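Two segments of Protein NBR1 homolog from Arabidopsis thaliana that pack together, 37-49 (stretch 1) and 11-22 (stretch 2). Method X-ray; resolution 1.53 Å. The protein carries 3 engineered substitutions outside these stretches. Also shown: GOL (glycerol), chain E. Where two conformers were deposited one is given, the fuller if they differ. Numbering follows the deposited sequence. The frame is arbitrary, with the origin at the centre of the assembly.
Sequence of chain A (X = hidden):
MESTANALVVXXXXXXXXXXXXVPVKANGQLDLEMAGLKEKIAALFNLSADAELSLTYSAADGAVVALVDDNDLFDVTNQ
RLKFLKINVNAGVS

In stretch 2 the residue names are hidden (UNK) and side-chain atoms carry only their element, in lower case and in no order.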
ATOM      1  N   GLY A  37       7.464   1.732   6.360  1.00 23.50           N
ATOM      2  CA  GLY A  37       7.599   2.891   5.495  1.00 25.09           C
ATOM      3  C   GLY A  37       6.298   3.263   4.811  1.00 21.60           C
ATOM      4  O   GLY A  37       6.037   4.446   4.570  1.00 20.36           O
ATOM      5  N   LEU A  38       5.463   2.263   4.500  1.00 19.92           N
ATOM      6  CA  LEU A  38       4.145   2.534   3.928  1.00 16.56           C
ATOM      7  C   LEU A  38       3.273   3.284   4.923  1.00 19.68           C
ATOM      8  O   LEU A  38       2.611   4.273   4.578  1.00 17.08           O
ATOM      9  CB  LEU A  38       3.484   1.217   3.517  1.00 18.67           C
ATOM     10  CG  LEU A  38       2.050   1.360   3.030  1.00 16.32           C
ATOM     11  CD1 LEU A  38       2.004   2.292   1.809  1.00 20.72           C
ATOM     12  CD2 LEU A  38       1.473  -0.027   2.728  1.00 23.40           C
ATOM     13  N   LYS A  39       3.259   2.822   6.173  1.00 17.53           N
ATOM     14  CA  LYS A  39       2.465   3.497   7.187  1.00 16.48           C
ATOM     15  C   LYS A  39       2.967   4.919   7.416  1.00 15.23           C
ATOM     16  O   LYS A  39       2.171   5.835   7.650  1.00 18.81           O
ATOM     17  CB  LYS A  39       2.477   2.671   8.482  1.00 18.08           C
ATOM     18  CG  LYS A  39       1.598   1.440   8.373  1.00 22.03           C
ATOM     19  CD  LYS A  39       1.560   0.633   9.649  1.00 27.79           C
ATOM     20  CE  LYS A  39       0.729   1.334  10.712  1.00 25.90           C
ATOM     21  NZ  LYS A  39       0.600   0.503  11.951  1.00 28.76           N
ATOM     22  N   GLU A  40       4.284   5.124   7.363  1.00 16.40           N
ATOM     23  CA  GLU A  40       4.826   6.459   7.590  1.00 15.29           C
ATOM     24  C   GLU A  40       4.439   7.402   6.459  1.00 15.48           C
ATOM     25  O   GLU A  40       4.170   8.584   6.685  1.00 19.16           O
ATOM     26  CB  GLU A  40       6.344   6.386   7.743  1.00 19.99           C
ATOM     27  CG  GLU A  40       6.770   5.739   9.065  1.00 21.24           C
ATOM     28  CD  GLU A  40       8.234   5.316   9.064  1.00 35.78           C
ATOM     29  OE1 GLU A  40       8.892   5.423   8.012  1.00 37.22           O
ATOM     30  OE2 GLU A  40       8.723   4.859  10.118  1.00 35.38           O
ATOM     31  N   LYS A  41       4.434   6.896   5.231  1.00 16.97           N
ATOM     32  CA  LYS A  41       4.028   7.729   4.111  1.00 14.98           C
ATOM     33  C   LYS A  41       2.549   8.076   4.218  1.00 16.45           C
ATOM     34  O   LYS A  41       2.158   9.235   4.073  1.00 17.10           O
ATOM     35  CB  LYS A  41       4.348   6.996   2.806  1.00 16.95           C
ATOM     36  CG  LYS A  41       4.082   7.819   1.561  1.00 18.20           C
ATOM     37  CD  LYS A  41       5.217   8.828   1.334  1.00 27.93           C
ATOM     38  CE  LYS A  41       4.991   9.622   0.068  1.00 28.95           C
ATOM     39  NZ  LYS A  41       6.262  10.268  -0.388  1.00 31.29           N
ATOM     40  N   ILE A  42       1.711   7.086   4.528  1.00 15.00           N
ATOM     41  CA  ILE A  42       0.283   7.348   4.648  1.00 13.26           C
ATOM     42  C   ILE A  42       0.001   8.323   5.786  1.00 18.66           C
ATOM     43  O   ILE A  42      -0.836   9.223   5.654  1.00 16.33           O
ATOM     44  CB  ILE A  42      -0.478   6.020   4.815  1.00 16.44           C
ATOM     45  CG1 ILE A  42      -0.472   5.258   3.478  1.00 17.47           C
ATOM     46  CG2 ILE A  42      -1.899   6.286   5.278  1.00 17.29           C
ATOM     47  CD1 ILE A  42      -0.926   3.755   3.597  1.00 16.86           C
ATOM     48  N   ALA A  43       0.709   8.181   6.910  1.00 16.03           N
ATOM     49  CA  ALA A  43       0.550   9.112   8.026  1.00 16.00           C
ATOM     50  C   ALA A  43       0.901  10.540   7.619  1.00 18.36           C
ATOM     51  O   ALA A  43       0.201  11.490   7.983  1.00 18.68           O
ATOM     52  CB  ALA A  43       1.422   8.661   9.206  1.00 18.18           C
ATOM     53  N   ALA A  44       1.991  10.714   6.875  1.00 20.29           N
ATOM     54  CA  ALA A  44       2.370  12.055   6.427  1.00 20.24           C
ATOM     55  C   ALA A  44       1.325  12.648   5.483  1.00 18.80           C
ATOM     56  O   ALA A  44       1.068  13.863   5.507  1.00 25.33           O
ATOM     57  CB  ALA A  44       3.740  12.006   5.754  1.00 23.48           C
ATOM     58  N   LEU A  45       0.715  11.811   4.636  1.00 16.64           N
ATOM     59  CA  LEU A  45      -0.247  12.296   3.648  1.00 15.85           C
ATOM     60  C   LEU A  45      -1.539  12.772   4.284  1.00 20.19           C
ATOM     61  O   LEU A  45      -2.180  13.685   3.755  1.00 22.32           O
ATOM     62  CB  LEU A  45      -0.584  11.202   2.628  1.00 20.26           C
ATOM     63  CG  LEU A  45       0.482  10.836   1.598  1.00 20.07           C
ATOM     64  CD1 LEU A  45       0.043   9.596   0.818  1.00 19.69           C
ATOM     65  CD2 LEU A  45       0.766  12.006   0.668  1.00 20.23           C
ATOM     66  N   PHE A  46      -1.969  12.148   5.380  1.00 17.75           N
ATOM     67  CA  PHE A  46      -3.301  12.401   5.908  1.00 15.99           C
ATOM     68  C   PHE A  46      -3.274  12.890   7.350  1.00 17.44           C
ATOM     69  O   PHE A  46      -4.335  12.968   7.992  1.00 21.08           O
ATOM     70  CB  PHE A  46      -4.159  11.129   5.784  1.00 17.48           C
ATOM     71  CG  PHE A  46      -4.412  10.700   4.354  1.00 17.33           C
ATOM     72  CD1 PHE A  46      -5.247  11.447   3.527  1.00 16.97           C
ATOM     73  CD2 PHE A  46      -3.807   9.572   3.829  1.00 19.56           C
ATOM     74  CE1 PHE A  46      -5.469  11.069   2.210  1.00 16.91           C
ATOM     75  CE2 PHE A  46      -4.032   9.184   2.511  1.00 20.03           C
ATOM     76  CZ  PHE A  46      -4.878   9.939   1.705  1.00 17.44           C
ATOM     77  N   ASN A  47      -2.099  13.219   7.880  0.66 20.61           N
ATOM     78  CA  ASN A  47      -1.931  13.655   9.263  0.66 23.86           C
ATOM     79  C   ASN A  47      -2.521  12.639  10.239  0.66 24.72           C
ATOM     80  O   ASN A  47      -3.372  12.948  11.075  0.66 21.14           O
ATOM     81  CB  ASN A  47      -2.534  15.048   9.497  0.66 24.55           C
ATOM     82  CG  ASN A  47      -2.019  15.678  10.770  0.66 28.37           C
ATOM     83  OD1 ASN A  47      -0.861  15.491  11.127  0.66 30.50           O
ATOM     84  ND2 ASN A  47      -2.881  16.406  11.476  0.66 30.19           N
ATOM     85  N   LEU A  48      -2.047  11.406  10.114  1.00 18.18           N
ATOM     86  CA  LEU A  48      -2.391  10.330  11.035  1.00 15.71           C
ATOM     87  C   LEU A  48      -1.152   9.975  11.852  1.00 16.35           C
ATOM     88  O   LEU A  48      -0.071  10.511  11.620  1.00 18.22           O
ATOM     89  CB  LEU A  48      -2.903   9.114  10.263  1.00 15.75           C
ATOM     90  CG  LEU A  48      -3.757   9.324   9.013  1.00 17.19           C
ATOM     91  CD1 LEU A  48      -4.090   7.981   8.356  1.00 19.54           C
ATOM     92  CD2 LEU A  48      -5.021  10.089   9.330  1.00 22.12           C
ATOM     93  N   SER A  49      -1.331   9.067  12.823  0.56 16.91           N
ATOM     94  CA  SER A  49      -0.199   8.482  13.542  0.56 19.78           C
ATOM     95  C   SER A  49       0.407   7.350  12.722  0.56 16.82           C
ATOM     96  O   SER A  49      -0.312   6.454  12.274  0.56 19.16           O
ATOM     97  CB  SER A  49      -0.626   7.923  14.903  0.56 16.03           C
ATOM     98  OG  SER A  49      -1.094   8.923  15.782  0.56 18.84           O
ATOM     99  N   UNK A  11      -2.126   4.282  -5.100  1.00 16.64           N
ATOM    100  CA  UNK A  11      -3.158   5.271  -4.722  1.00 17.25           C
ATOM    101  C   UNK A  11      -3.728   4.989  -3.318  1.00 21.98           C
ATOM    102  O   UNK A  11      -4.075   3.852  -3.131  1.00 22.11           O
ATOM    103  c   UNK A  11      -4.214   5.357  -5.818  1.00 17.82           C
ATOM    104  c   UNK A  11      -4.685   5.900  -8.225  1.00 25.17           C
ATOM    105  c   UNK A  11      -3.645   5.773  -7.160  1.00 23.72           C
ATOM    106  n   UNK A  11      -5.069   5.647 -10.653  1.00 45.57           N
ATOM    107  c   UNK A  11      -4.061   5.903  -9.601  1.00 37.53           C
ATOM    108  N   UNK A  12      -3.822   5.897  -2.535  0.70 16.01           N
ATOM    109  CA  UNK A  12      -4.317   5.678  -1.182  0.70 16.87           C
ATOM    110  C   UNK A  12      -5.569   6.520  -1.012  0.70 16.21           C
ATOM    111  O   UNK A  12      -5.591   7.693  -1.400  0.70 16.77           O
ATOM    112  c   UNK A  12      -3.260   6.040  -0.122  0.70 18.59           C
ATOM    113  c   UNK A  12      -1.950   5.319  -0.402  0.70 19.11           C
ATOM    114  c   UNK A  12      -3.774   5.681   1.261  0.70 18.51           C
ATOM    115  N   UNK A  13      -6.619   5.918  -0.467  0.70 15.33           N
ATOM    116  CA  UNK A  13      -7.864   6.618  -0.199  0.70 17.75           C
ATOM    117  C   UNK A  13      -8.086   6.737   1.302  0.70 21.85           C
ATOM    118  O   UNK A  13      -8.034   5.736   2.031  0.70 18.91           O
ATOM    119  o   UNK A  13     -10.230   6.627  -0.619  0.70 24.59           O
ATOM    120  c   UNK A  13      -9.042   5.902  -0.851  0.70 20.04           C
ATOM    121  N   UNK A  14      -8.344   7.956   1.760  1.00 20.90           N
ATOM    122  CA  UNK A  14      -8.742   8.172   3.140  1.00 22.55           C
ATOM    123  C   UNK A  14      -9.656   9.388   3.192  1.00 27.32           C
ATOM    124  O   UNK A  14      -9.395  10.385   2.519  1.00 31.62           O
ATOM    125  c   UNK A  14      -7.887   8.702   5.488  1.00 21.24           C
ATOM    126  c   UNK A  14      -7.526   8.391   4.060  1.00 21.27           C
ATOM    127  o   UNK A  14      -8.882   9.553   9.432  1.00 33.49           O
ATOM    128  c   UNK A  14      -8.286   7.698   6.354  1.00 28.76           C
ATOM    129  c   UNK A  14      -8.146  10.290   7.289  1.00 25.22           C
ATOM    130  c   UNK A  14      -7.821  10.005   5.974  1.00 26.14           C
ATOM    131  c   UNK A  14      -8.619   7.976   7.669  1.00 32.82           C
ATOM    132  c   UNK A  14      -8.547   9.270   8.130  1.00 29.00           C
ATOM    133  N   UNK A  15     -10.734   9.282   3.964  1.00 30.60           N
ATOM    134  CA  UNK A  15     -11.642  10.418   4.129  1.00 43.62           C
ATOM    135  C   UNK A  15     -12.144  11.012   2.831  1.00 38.28           C
ATOM    136  O   UNK A  15     -12.152  12.240   2.674  1.00 41.79           O
ATOM    137  N   UNK A  16     -12.544  10.165   1.882  1.00 31.49           N
ATOM    138  CA  UNK A  16     -13.045  10.625   0.594  1.00 29.08           C
ATOM    139  C   UNK A  16     -12.003  11.203  -0.330  1.00 36.19           C
ATOM    140  O   UNK A  16     -12.355  11.789  -1.359  1.00 30.69           O
ATOM    141  N   UNK A  17     -10.729  11.035   0.005  1.00 32.17           N
ATOM    142  CA  UNK A  17      -9.617  11.736  -0.610  1.00 30.87           C
ATOM    143  C   UNK A  17      -8.679  10.700  -1.202  1.00 25.30           C
ATOM    144  O   UNK A  17      -8.324   9.742  -0.514  1.00 30.69           O
ATOM    145  c   UNK A  17      -9.805  13.602   1.057  1.00 35.41           C
ATOM    146  c   UNK A  17      -8.876  12.584   0.444  1.00 36.21           C
ATOM    147  c   UNK A  17      -7.685  13.231  -0.138  1.00 26.08           C
ATOM    148  N   UNK A  18      -8.248  10.904  -2.448  1.00 19.18           N
ATOM    149  CA  UNK A  18      -7.298  10.006  -3.102  1.00 18.65           C
ATOM    150  C   UNK A  18      -5.948  10.686  -3.293  1.00 17.45           C
ATOM    151  O   UNK A  18      -5.870  11.790  -3.844  1.00 21.01           O
ATOM    152  c   UNK A  18      -7.332   7.054  -4.301  1.00 23.35           C
ATOM    153  c   UNK A  18      -7.218   8.322  -5.157  1.00 24.52           C
ATOM    154  c   UNK A  18      -7.834   9.538  -4.460  1.00 25.44           C
ATOM    155  c   UNK A  18      -7.855   8.093  -6.543  1.00 26.72           C
ATOM    156  N   UNK A  19      -4.888  10.011  -2.895  1.00 15.49           N
ATOM    157  CA  UNK A  19      -3.536  10.511  -3.110  1.00 17.54           C
ATOM    158  C   UNK A  19      -2.713   9.438  -3.797  1.00 20.78           C
ATOM    159  O   UNK A  19      -2.919   8.242  -3.577  1.00 23.20           O
ATOM    160  c   UNK A  19      -3.320  13.433  -1.842  1.00 18.22           C
ATOM    161  n   UNK A  19      -5.853  14.420  -2.487  1.00 19.03           N
ATOM    162  c   UNK A  19      -5.166  15.040  -1.532  1.00 19.77           C
ATOM    163  c   UNK A  19      -3.575  12.108  -1.096  1.00 15.86           C
ATOM    164  c   UNK A  19      -2.873  10.933  -1.786  1.00 16.30           C
ATOM    165  n   UNK A  19      -5.682  16.112  -0.930  1.00 20.20           N
ATOM    166  n   UNK A  19      -3.962  14.582  -1.189  1.00 20.44           N
ATOM    167  N   UNK A  20      -1.791   9.765  -4.676  1.00 13.55           N
ATOM    168  CA  UNK A  20      -0.955   8.979  -5.573  1.00 14.82           C
ATOM    169  C   UNK A  20       0.509   9.134  -5.203  1.00 16.72           C
ATOM    170  O   UNK A  20       0.985  10.254  -5.000  1.00 20.37           O
ATOM    171  c   UNK A  20      -1.158   9.435  -7.023  1.00 18.97           C
ATOM    172  n   UNK A  20       1.972   8.104 -11.783  1.00 54.78           N
ATOM    173  c   UNK A  20      -0.650   9.189  -9.483  1.00 26.68           C
ATOM    174  c   UNK A  20       1.338   8.803 -10.852  1.00 42.79           C
ATOM    175  c   UNK A  20      -0.350   8.665  -8.065  1.00 31.81           C
ATOM    176  n   UNK A  20       0.106   8.475 -10.494  1.00 37.61           N
ATOM    177  n   UNK A  20       1.938   9.826 -10.259  1.00 44.74           N
ATOM    178  N   UNK A  21       1.256   8.145  -5.088  1.00 18.84           N
ATOM    179  CA  UNK A  21       2.710   8.219  -5.069  1.00 19.40           C
ATOM    180  C   UNK A  21       3.254   6.976  -5.759  1.00 20.89           C
ATOM    181  O   UNK A  21       2.516   6.038  -6.057  1.00 23.74           O
ATOM    182  c   UNK A  21       1.330   6.397  -1.084  1.00 23.78           C
ATOM    183  c   UNK A  21       3.306   5.164  -1.624  1.00 24.69           C
ATOM    184  c   UNK A  21       1.706   7.390  -1.975  1.00 21.41           C
ATOM    185  c   UNK A  21       2.868   7.281  -2.707  1.00 19.99           C
ATOM    186  c   UNK A  21       3.273   8.370  -3.650  1.00 18.12           C
ATOM    187  c   UNK A  21       3.672   6.163  -2.526  1.00 23.13           C
ATOM    188  c   UNK A  21       2.126   5.290  -0.910  1.00 20.30           C
ATOM    189  N   UNK A  22       4.554   6.967  -6.024  1.00 22.91           N
ATOM    190  CA  UNK A  22       5.154   5.839  -6.723  1.00 24.79           C
ATOM    191  C   UNK A  22       6.226   5.202  -5.858  1.00 23.16           C
ATOM    192  O   UNK A  22       6.946   5.885  -5.122  1.00 26.18           O
ATOM    193  c   UNK A  22       7.282   6.887 -11.713  1.00 41.75           C
ATOM    194  n   UNK A  22       8.508   7.375 -11.841  1.00 41.19           N
ATOM    195  c   UNK A  22       5.161   6.778 -10.464  1.00 38.86           C
ATOM    196  n   UNK A  22       6.520   7.263 -10.693  1.00 37.78           N
ATOM    197  c   UNK A  22       5.749   6.270  -8.067  1.00 25.90           C
ATOM    198  n   UNK A  22       6.823   6.019 -12.605  1.00 34.79           N
ATOM    199  c   UNK A  22       4.736   6.904  -9.006  1.00 27.23           C
TER
HETATM  200  C1  GOL E 104      -1.637  15.554   1.533  1.00 35.85           C
HETATM  201  O1  GOL E 104      -2.937  15.121   1.361  1.00 30.41           O
HETATM  202  C2  GOL E 104      -1.643  17.082   1.786  1.00 53.06           C
HETATM  203  O2  GOL E 104      -0.535  17.497   2.530  1.00 55.13           O
HETATM  204  C3  GOL E 104      -2.995  17.375   2.481  1.00 44.88           C
HETATM  205  O3  GOL E 104      -3.944  17.463   1.454  1.00 44.11           O

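Position 11, in a strand already under way, has four carbons in a row ending in a nitrogen. That is a lysine, Lys-11, whose extended chain stays out of reach of the helix, as suits a charged end.

Position 12 has one carbon carrying two more, pointing toward the helix. One branch carbon lies 4.0 Å from CG1 of Ile-42 and 3.7 Å from CE2 of Phe-46. A three-carbon fork branched at CB is valine: Val-12 is compact, wholly apolar and buried, and beta-branching is at home in a strand.

At position 13 a single carbon bears one oxygen, and the CA-to-CB bond points away. This is Ser-13, its small polar group hydrogen-bonded elsewhere in the structure.

Position 14 points toward the helix again, with one carbon and then a six-carbon ring bearing an oxygen; ring carbons lie against Phe-46 and Leu-48. This is tyrosine. CB of Tyr-14 sits 3.6 Å from the centroid of the Phe-46 ring, almost exactly on its normal, a CH-pi contact. The two rings meet obliquely, planes at 54°, while CE2 of Tyr-14 lies 3.7 Å from CD2 of Leu-48. A large aromatic can thus reach past the end of the helix to Leu-48.

Positions 15 and 16 have no side-chain atoms, so both are glycine. Gly-15 and Gly-16 form the middle of a type I' turn, and each has positive phi, which glycine adopts readily.

Position 17 is another three-carbon fork, with a branch carbon 3.9 Å from CE1 of Phe-46, near the plane of that ring. It is Val-17, paired through backbone hydrogen bonds with Tyr-14 across the turn; a short beta-branched fork fits both a strand and the ring edge.

Position 18 has four carbons forked at the second, the pattern of leucine. Leu-18 points away from the helix and is exposed, making no demand on this contact.

Position 19 shows three carbons, a nitrogen, and a carbon carrying two more nitrogens; its chain carbons lie against Leu-45 and Phe-46. This is arginine. In Arg-19 the aliphatic part packs on the helix, CG 3.8 Å from CZ of Phe-46 and CB 4.1 Å from CD1 of Leu-45. The polar end donates from NH1 to O of Leu-18 (3.0 Å) and from NE to O1 of glycerol (2.8 Å).

Position 20 repeats the arginine pattern, but Arg-20 points away, fully extended and exposed.

Position 21 has one carbon and a bare six-carbon ring set among Leu-38, Lys-41 and Leu-45: phenylalanine. CG of Lys-41 lies over one face of the Phe-21 ring, 4.0 Å from its centroid; CD1 of Leu-38 approaches the edge, 4.0 Å from CZ. A flat apolar ring offers a face to the Lys-41 methylene and an edge to Leu-38.

Position 22, with the arginine atoms once more, is Arg-22, out of reach and exposed, where a charged guanidinium is at ease.

The contact works by alternation: 12 and 14, then 17, 19 and 21, face the helix, while 13, 18 and 20 turn away. Phe-46 meets four of the facing residues and Phe-21 packs against Leu-38, Lys-41 and Leu-45. No hydrogen bond crosses directly between the stretches; apolar packing and CH-pi contacts join them.

Stretch 2 11-22: KVSYGGVLRRFR
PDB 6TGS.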